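Local atomic coordinates of okadaic acid binding protein 2-alpha (Halichondria okadai, PDB entry 4WRI), a protein that binds the polyether toxin okadaic acid and is implicated in accumulation of this cytotoxin in its sponge host. Residues Val20-Asp25 with Leu84-Tyr89; Leu170-Asp175 with Tyr185-Leu190. All blocks are in the same frame, centred on the assembly; numbering follows the deposited sequence.

Contact 1: Val20-Asp25 with Leu84-Tyr89; sequences VFRPWD and LTESQY
The aromatic cluster of Phe21, Trp24 and Tyr89 packs helix 11-27 against the start of helix 86-96. Phe21, with CG anti to the backbone N (chi1 -172°), packs between its helix and residues 84-89: one ring face lies against Glu86 CA, a CH-pi contact 3.7 Å from the ring centroid, while Leu84 O sits at the edge of the Phe21 ring, by CZ. Phe21 CD1 also presses on Tyr89 CB at 3.4 Å, the two rings being slid apart with little overlap. The Trp24 six-membered ring turns its edge to the Tyr89 face in a T-shaped pair, CZ3 lying 3.8 Å from Tyr89 CE1. Strand 84-85 pairs antiparallel with strand 33-34, and Asp25 OD1 accepts from Gly32 N, consistent with a paired EF-hand-like scaffold. Tyr89 suits its place because its ring takes Trp24 over one face and Val20 CG1 near the OH on the same side, while OH hydrogen-bonds His71. At the more exposed margin, Arg22 NH2 makes a nearly straight salt bridge to Glu86 OE2, 2.9 Å long at 165°; OE2 is met from above the carboxylate plane. A water accepts from Arg22 NE and donates to Glu86 OE2 and Asp25 OD2, probably easing repulsion between the two acids.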
loop_
_atom_site.group_PDB
_atom_site.type_symbol
_atom_site.label_atom_id
_atom_site.label_comp_id
_atom_site.label_asym_id
_atom_site.label_seq_id
_atom_site.Cartn_x
_atom_site.Cartn_y
_atom_site.Cartn_z
ATOM N N VAL A 20 -6.944 -1.641 0.988
ATOM C CA VAL A 20 -5.872 -1.778 0.008
ATOM C C VAL A 20 -6.432 -2.060 -1.383
ATOM O O VAL A 20 -5.986 -1.482 -2.371
ATOM C CB VAL A 20 -4.944 -2.935 0.390
ATOM C CG1 VAL A 20 -3.887 -3.163 -0.688
ATOM C CG2 VAL A 20 -4.279 -2.679 1.746
ATOM N N PHE A 21 -7.398 -2.969 -1.471
ATOM C CA PHE A 21 -7.880 -3.472 -2.756
ATOM C C PHE A 21 -8.772 -2.459 -3.473
ATOM O O PHE A 21 -8.771 -2.392 -4.722
ATOM C CB PHE A 21 -8.643 -4.782 -2.528
ATOM C CG PHE A 21 -9.027 -5.506 -3.795
ATOM C CD1 PHE A 21 -8.152 -6.401 -4.401
ATOM C CD2 PHE A 21 -10.269 -5.299 -4.377
ATOM C CE1 PHE A 21 -8.522 -7.113 -5.553
ATOM C CE2 PHE A 21 -10.645 -6.012 -5.546
ATOM C CZ PHE A 21 -9.772 -6.905 -6.125
ATOM N N ARG A 22 -9.547 -1.691 -2.703
ATOM C CA ARG A 22 -10.575 -0.826 -3.298
ATOM C C ARG A 22 -10.084 0.103 -4.423
ATOM O O ARG A 22 -10.713 0.126 -5.478
ATOM C CB ARG A 22 -11.369 -0.060 -2.212
ATOM C CG ARG A 22 -12.516 0.824 -2.771
ATOM C CD ARG A 22 -13.642 0.008 -3.406
ATOM N NE ARG A 22 -13.960 -1.216 -2.659
ATOM C CZ ARG A 22 -14.706 -1.283 -1.557
ATOM N NH1 ARG A 22 -15.253 -0.185 -1.042
ATOM N NH2 ARG A 22 -14.905 -2.459 -0.958
ATOM N N PRO A 23 -8.969 0.822 -4.217
ATOM C CA PRO A 23 -8.538 1.714 -5.309
ATOM C C PRO A 23 -8.179 0.938 -6.583
ATOM O O PRO A 23 -8.405 1.451 -7.695
ATOM C CB PRO A 23 -7.317 2.429 -4.727
ATOM C CG PRO A 23 -7.472 2.314 -3.232
ATOM C CD PRO A 23 -8.159 0.992 -2.995
ATOM N N TRP A 24 -7.648 -0.277 -6.442
ATOM C CA TRP A 24 -7.343 -1.095 -7.608
ATOM C C TRP A 24 -8.628 -1.521 -8.297
ATOM O O TRP A 24 -8.729 -1.499 -9.516
ATOM C CB TRP A 24 -6.555 -2.334 -7.213
ATOM C CG TRP A 24 -5.281 -2.063 -6.462
ATOM C CD1 TRP A 24 -4.510 -0.922 -6.489
ATOM C CD2 TRP A 24 -4.612 -2.978 -5.595
ATOM N NE1 TRP A 24 -3.408 -1.088 -5.682
ATOM C CE2 TRP A 24 -3.461 -2.329 -5.100
ATOM C CE3 TRP A 24 -4.898 -4.276 -5.155
ATOM C CZ2 TRP A 24 -2.574 -2.945 -4.210
ATOM C CZ3 TRP A 24 -4.000 -4.884 -4.273
ATOM C CH2 TRP A 24 -2.875 -4.218 -3.801
ATOM N N ASP A 25 -9.624 -1.937 -7.512
ATOM C CA ASP A 25 -10.935 -2.276 -8.059
ATOM C C ASP A 25 -11.464 -1.075 -8.857
ATOM O O ASP A 25 -11.922 -1.238 -9.993
ATOM C CB ASP A 25 -11.866 -2.652 -6.902
ATOM C CG ASP A 25 -13.156 -3.322 -7.339
ATOM O OD1 ASP A 25 -13.442 -3.456 -8.549
ATOM O OD2 ASP A 25 -13.898 -3.738 -6.417
ATOM N N LEU A 84 -8.866 -11.708 -10.129
ATOM C CA LEU A 84 -8.697 -11.813 -8.681
ATOM C C LEU A 84 -9.759 -10.974 -7.986
ATOM O O LEU A 84 -9.825 -9.760 -8.168
ATOM C CB LEU A 84 -7.304 -11.334 -8.283
ATOM C CG LEU A 84 -7.002 -11.343 -6.789
ATOM C CD1 LEU A 84 -6.886 -12.777 -6.261
ATOM C CD2 LEU A 84 -5.708 -10.568 -6.559
ATOM N N THR A 85 -10.609 -11.619 -7.191
ATOM C CA THR A 85 -11.690 -10.896 -6.530
ATOM C C THR A 85 -11.249 -10.226 -5.234
ATOM O O THR A 85 -10.236 -10.601 -4.659
ATOM C CB THR A 85 -12.883 -11.818 -6.197
ATOM O OG1 THR A 85 -12.486 -12.802 -5.224
ATOM C CG2 THR A 85 -13.408 -12.508 -7.453
ATOM N N GLU A 86 -12.054 -9.285 -4.751
ATOM C CA GLU A 86 -11.742 -8.607 -3.495
ATOM C C GLU A 86 -11.552 -9.582 -2.330
ATOM O O GLU A 86 -10.559 -9.510 -1.613
ATOM C CB GLU A 86 -12.846 -7.615 -3.147
ATOM C CG GLU A 86 -12.641 -6.873 -1.837
ATOM C CD GLU A 86 -13.886 -6.118 -1.456
ATOM O OE1 GLU A 86 -14.619 -6.571 -0.557
ATOM O OE2 GLU A 86 -14.162 -5.064 -2.072
ATOM N N SER A 87 -12.479 -10.520 -2.160
ATOM C CA SER A 87 -12.380 -11.403 -0.997
ATOM C C SER A 87 -11.187 -12.323 -1.124
ATOM O O SER A 87 -10.546 -12.696 -0.127
ATOM C CB SER A 87 -13.668 -12.196 -0.827
ATOM O OG SER A 87 -13.854 -13.100 -1.897
ATOM N N GLN A 88 -10.846 -12.667 -2.359
ATOM C CA GLN A 88 -9.684 -13.510 -2.580
ATOM C C GLN A 88 -8.392 -12.759 -2.255
ATOM O O GLN A 88 -7.466 -13.337 -1.675
ATOM C CB GLN A 88 -9.643 -14.035 -4.010
ATOM C CG GLN A 88 -8.619 -15.135 -4.199
ATOM C CD GLN A 88 -8.893 -16.310 -3.318
ATOM O OE1 GLN A 88 -9.983 -16.888 -3.369
ATOM N NE2 GLN A 88 -7.913 -16.693 -2.512
ATOM N N TYR A 89 -8.313 -11.483 -2.633
ATOM C CA TYR A 89 -7.135 -10.731 -2.279
ATOM C C TYR A 89 -6.960 -10.726 -0.770
ATOM O O TYR A 89 -5.843 -10.878 -0.277
ATOM C CB TYR A 89 -7.211 -9.287 -2.791
ATOM C CG TYR A 89 -6.063 -8.477 -2.218
ATOM C CD1 TYR A 89 -4.752 -8.660 -2.672
ATOM C CD2 TYR A 89 -6.271 -7.583 -1.162
ATOM C CE1 TYR A 89 -3.683 -7.962 -2.092
ATOM C CE2 TYR A 89 -5.216 -6.879 -0.587
ATOM C CZ TYR A 89 -3.928 -7.082 -1.056
ATOM O OH TYR A 89 -2.883 -6.410 -0.481
HETATM O O HOH W 1 -13.011 -3.495 -3.920
#

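Contact 2: Leu170-Asp175 with Tyr185-Leu190; sequences LFFFTD and YVRGAL. With OKA (okadaic acid), chain B.
Phe172 on helix 169-174 faces Val186, their CA atoms 6.9 Å apart, where the chain makes a type I beta turn from Tyr185 to Gly188 closed by the bond from Gly188 N to Tyr185 O. Val186 rests CG1 on the foot of the Phe172 side chain, 3.4 Å from CB. That methyl stands between the backbone N and the carbonyl carbon, the crowded position (chi1 76°), which leaves CG2 to touch the ligand at OKA C40 and C36. A branched residue suits this place, since one methyl serves the helix and the other the toxin. Arg187 crosses Phe172 at about a right angle: CG lies over one ring face, a CH-pi contact 4.2 Å from the centroid, and CD comes 3.5 Å from Phe172 CE2. Leu190 CD2 meets the same ring at its edge, by CE1. Val186 and Arg187 of the turn and Phe173 of the helix are among the residues lining the okadaic acid pocket; Arg46 and Ser110 hydrogen-bond the toxin as well. Beyond the ring the Arg187 chain bends at chi3, and NH1 gives an almost straight hydrogen bond, 2.9 Å at 170°, to OKA O8. This ether oxygen can only accept, and it lies near the guanidinium plane, at its edge. Arginine fits because its methylene chain can lie on an aromatic face while its polar end serves the ligand. Phe173 lines the adjoining surface, its CZ 3.9 Å from OKA C18 and its CE2 beside Arg187 NH1. At the helix end Thr174 OG1 donates to Leu170 O. Gly188 ends the turn with positive phi, where a CB would jam against the carbonyl O of Arg187.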
loop_
_atom_site.group_PDB
_atom_site.type_symbol
_atom_site.label_atom_id
_atom_site.label_comp_id
_atom_site.label_asym_id
_atom_site.label_seq_id
_atom_site.Cartn_x
_atom_site.Cartn_y
_atom_site.Cartn_z
ATOM N N LEU A 170 3.850 -1.254 8.331
ATOM C CA LEU A 170 3.929 -2.629 8.803
ATOM C C LEU A 170 2.808 -2.874 9.817
ATOM O O LEU A 170 2.167 -3.932 9.789
ATOM C CB LEU A 170 5.310 -2.925 9.393
ATOM C CG LEU A 170 5.481 -4.390 9.780
ATOM C CD1 LEU A 170 5.376 -5.269 8.550
ATOM C CD2 LEU A 170 6.833 -4.550 10.465
ATOM N N PHE A 171 2.547 -1.905 10.696
ATOM C CA PHE A 171 1.395 -1.987 11.594
ATOM C C PHE A 171 0.109 -2.176 10.800
ATOM O O PHE A 171 -0.724 -3.047 11.097
ATOM C CB PHE A 171 1.295 -0.729 12.464
ATOM C CG PHE A 171 0.034 -0.645 13.290
ATOM C CD1 PHE A 171 -1.156 -0.182 12.747
ATOM C CD2 PHE A 171 0.044 -1.041 14.627
ATOM C CE1 PHE A 171 -2.317 -0.103 13.507
ATOM C CE2 PHE A 171 -1.121 -0.954 15.394
ATOM C CZ PHE A 171 -2.293 -0.498 14.831
ATOM N N PHE A 172 -0.083 -1.346 9.789
ATOM C CA PHE A 172 -1.293 -1.415 8.982
ATOM C C PHE A 172 -1.483 -2.812 8.382
ATOM O O PHE A 172 -2.588 -3.365 8.414
ATOM C CB PHE A 172 -1.261 -0.344 7.884
ATOM C CG PHE A 172 -2.416 -0.445 6.953
ATOM C CD1 PHE A 172 -3.598 0.203 7.228
ATOM C CD2 PHE A 172 -2.333 -1.235 5.808
ATOM C CE1 PHE A 172 -4.693 0.074 6.377
ATOM C CE2 PHE A 172 -3.414 -1.366 4.980
ATOM C CZ PHE A 172 -4.599 -0.716 5.252
ATOM N N PHE A 173 -0.421 -3.381 7.820
ATOM C CA PHE A 173 -0.546 -4.659 7.119
ATOM C C PHE A 173 -0.628 -5.867 8.037
ATOM O O PHE A 173 -1.039 -6.928 7.598
ATOM C CB PHE A 173 0.571 -4.858 6.079
ATOM C CG PHE A 173 0.231 -4.293 4.725
ATOM C CD1 PHE A 173 -0.558 -5.017 3.835
ATOM C CD2 PHE A 173 0.693 -3.043 4.349
ATOM C CE1 PHE A 173 -0.883 -4.494 2.581
ATOM C CE2 PHE A 173 0.357 -2.507 3.100
ATOM C CZ PHE A 173 -0.435 -3.236 2.229
ATOM N N THR A 174 -0.289 -5.716 9.315
ATOM C CA THR A 174 -0.204 -6.885 10.197
ATOM C C THR A 174 -1.024 -6.822 11.483
ATOM O O THR A 174 -1.450 -7.872 11.968
ATOM C CB THR A 174 1.240 -7.216 10.582
ATOM O OG1 THR A 174 1.789 -6.144 11.358
ATOM C CG2 THR A 174 2.109 -7.459 9.333
ATOM N N ASP A 175 -1.240 -5.644 12.057
ATOM C CA ASP A 175 -1.948 -5.580 13.335
ATOM C C ASP A 175 -3.385 -6.101 13.232
ATOM O O ASP A 175 -4.067 -5.878 12.238
ATOM C CB ASP A 175 -1.918 -4.149 13.901
ATOM C CG ASP A 175 -2.608 -4.060 15.242
ATOM O OD1 ASP A 175 -1.932 -4.394 16.245
ATOM O OD2 ASP A 175 -3.798 -3.718 15.286
ATOM N N TYR A 185 -4.450 4.423 9.442
ATOM C CA TYR A 185 -4.839 5.307 8.362
ATOM C C TYR A 185 -3.694 5.617 7.407
ATOM O O TYR A 185 -3.782 6.572 6.653
ATOM C CB TYR A 185 -5.472 6.594 8.932
ATOM C CG TYR A 185 -6.605 6.213 9.853
ATOM C CD1 TYR A 185 -7.719 5.570 9.347
ATOM C CD2 TYR A 185 -6.507 6.382 11.228
ATOM C CE1 TYR A 185 -8.739 5.138 10.171
ATOM C CE2 TYR A 185 -7.545 5.958 12.077
ATOM C CZ TYR A 185 -8.647 5.350 11.523
ATOM O OH TYR A 185 -9.694 4.902 12.320
ATOM N N VAL A 186 -2.681 4.761 7.384
ATOM C CA VAL A 186 -1.525 4.988 6.515
ATOM C C VAL A 186 -1.914 4.950 5.039
ATOM O O VAL A 186 -1.235 5.556 4.221
ATOM C CB VAL A 186 -0.401 3.981 6.832
ATOM C CG1 VAL A 186 -0.738 2.620 6.255
ATOM C CG2 VAL A 186 0.948 4.490 6.296
ATOM N N ARG A 187 -3.018 4.294 4.698
ATOM C CA ARG A 187 -3.539 4.300 3.332
ATOM C C ARG A 187 -4.793 5.157 3.188
ATOM O O ARG A 187 -5.527 5.062 2.196
ATOM C CB ARG A 187 -3.782 2.871 2.830
ATOM C CG ARG A 187 -2.529 2.015 2.928
ATOM C CD ARG A 187 -2.666 0.695 2.225
ATOM N NE ARG A 187 -2.615 0.765 0.765
ATOM C CZ ARG A 187 -1.489 0.686 0.066
ATOM N NH1 ARG A 187 -0.322 0.625 0.694
ATOM N NH2 ARG A 187 -1.569 0.673 -1.264
ATOM N N GLY A 188 -5.033 6.020 4.179
ATOM C CA GLY A 188 -6.213 6.881 4.169
ATOM C C GLY A 188 -7.439 6.264 4.856
ATOM O O GLY A 188 -7.386 5.162 5.415
ATOM N N ALA A 189 -8.558 6.961 4.772
ATOM C CA ALA A 189 -9.787 6.488 5.412
ATOM C C ALA A 189 -10.121 5.049 4.996
ATOM O O ALA A 189 -10.002 4.674 3.838
ATOM C CB ALA A 189 -10.931 7.417 5.062
ATOM N N LEU A 190 -10.567 4.239 5.950
ATOM C CA LEU A 190 -10.918 2.856 5.669
ATOM C C LEU A 190 -12.229 2.766 4.905
ATOM O O LEU A 190 -13.140 3.561 5.122
ATOM C CB LEU A 190 -11.055 2.081 6.968
ATOM C CG LEU A 190 -9.795 2.092 7.830
ATOM C CD1 LEU A 190 -10.026 1.306 9.124
ATOM C CD2 LEU A 190 -8.570 1.524 7.087
HETATM C C1 OKA B . 1.075 2.979 -5.561
HETATM C C2 OKA B . 2.232 3.867 -6.077
HETATM C C3 OKA B . 3.541 3.458 -5.403
HETATM C C4 OKA B . 3.922 1.979 -5.636
HETATM C C5 OKA B . 5.175 1.652 -4.836
HETATM C C6 OKA B . 5.704 0.264 -5.205
HETATM C C7 OKA B . 5.871 0.146 -6.739
HETATM C C8 OKA B . 4.551 0.498 -7.403
HETATM C C9 OKA B . 4.720 0.553 -8.894
HETATM C C10 OKA B . 3.819 -0.036 -9.702
HETATM C C11 OKA B . 2.653 -0.823 -9.193
HETATM C C12 OKA B . 2.428 -0.460 -7.697
HETATM C C13 OKA B . 1.520 -1.503 -7.027
HETATM C C14 OKA B . 1.276 -1.080 -5.558
HETATM C C15 OKA B . 1.741 -1.852 -4.574
HETATM C C16 OKA B . 1.512 -1.379 -3.166
HETATM C C17 OKA B . 0.877 -2.408 -2.194
HETATM C C18 OKA B . 1.637 -2.204 -0.871
HETATM C C19 OKA B . 2.715 -1.131 -1.232
HETATM C C20 OKA B . 3.973 -1.309 -0.491
HETATM C C21 OKA B . 4.948 -0.169 -0.891
HETATM C C22 OKA B . 4.246 1.152 -0.588
HETATM C C23 OKA B . 2.919 1.207 -1.363
HETATM C C24 OKA B . 2.172 2.536 -1.009
HETATM C C25 OKA B . 3.165 3.633 -1.316
HETATM C C26 OKA B . 4.525 3.498 -0.731
HETATM C C27 OKA B . 4.528 3.806 0.783
HETATM C C28 OKA B . 4.216 5.298 0.978
HETATM C C29 OKA B . 4.365 5.803 2.422
HETATM C C30 OKA B . 3.881 7.284 2.415
HETATM C C31 OKA B . 4.730 8.261 1.638
HETATM C C32 OKA B . 4.270 9.705 1.844
HETATM C C33 OKA B . 3.963 10.057 3.295
HETATM C C34 OKA B . 3.199 8.901 3.959
HETATM C C35 OKA B . 3.201 9.171 5.505
HETATM C C36 OKA B . 2.216 8.196 6.139
HETATM C C37 OKA B . 0.876 8.376 5.486
HETATM C C38 OKA B . 0.922 8.155 3.996
HETATM C C39 OKA B . 6.218 8.129 1.962
HETATM C C40 OKA B . 3.437 4.995 3.341
HETATM C C41 OKA B . 2.880 4.670 -2.055
HETATM C C42 OKA B . 0.164 -1.552 -7.706
HETATM C C43 OKA B . 4.071 0.106 -11.179
HETATM C C44 OKA B . 1.921 5.331 -5.798
HETATM O O1 OKA B . 0.950 2.944 -4.336
HETATM O O2 OKA B . 0.374 2.367 -6.372
HETATM O O3 OKA B . 2.360 3.699 -7.484
HETATM O O4 OKA B . 4.163 1.809 -7.040
HETATM O O5 OKA B . 6.302 -1.203 -7.057
HETATM O O6 OKA B . 3.593 -0.481 -7.001
HETATM O O7 OKA B . 2.790 -1.197 -2.633
HETATM O O8 OKA B . 2.089 0.143 -0.924
HETATM O O9 OKA B . 5.115 2.214 -0.988
HETATM O O10 OKA B . 0.995 2.611 -1.719
HETATM O O11 OKA B . 5.829 3.524 1.275
HETATM O O12 OKA B . 3.809 7.679 3.817
HETATM O O13 OKA B . 1.921 9.053 3.395
#

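How the contacts relate
Contacts 1 and 2 have centres 15 Å apart, yet they touch directly through Val20. Its CG1 faces Tyr89 within contact 1, whereas CG2 packs into contact 2, 3.6 Å from Phe172 CE2, 3.8 Å from Arg187 CD and 3.9 Å from Phe173 CZ. A second, looser touch runs from Tyr89 OH to Phe173 CE1 at 4.1 Å. Both contacts border the toxin: the Trp24 side chain of 20-25 lies about 4 Å from okadaic acid, and 185-190 supplies the Arg187 bond to it. Helix 11-27 therefore joins the packing around 84-89 to the pocket wall to which 170-175 and 185-190 contribute.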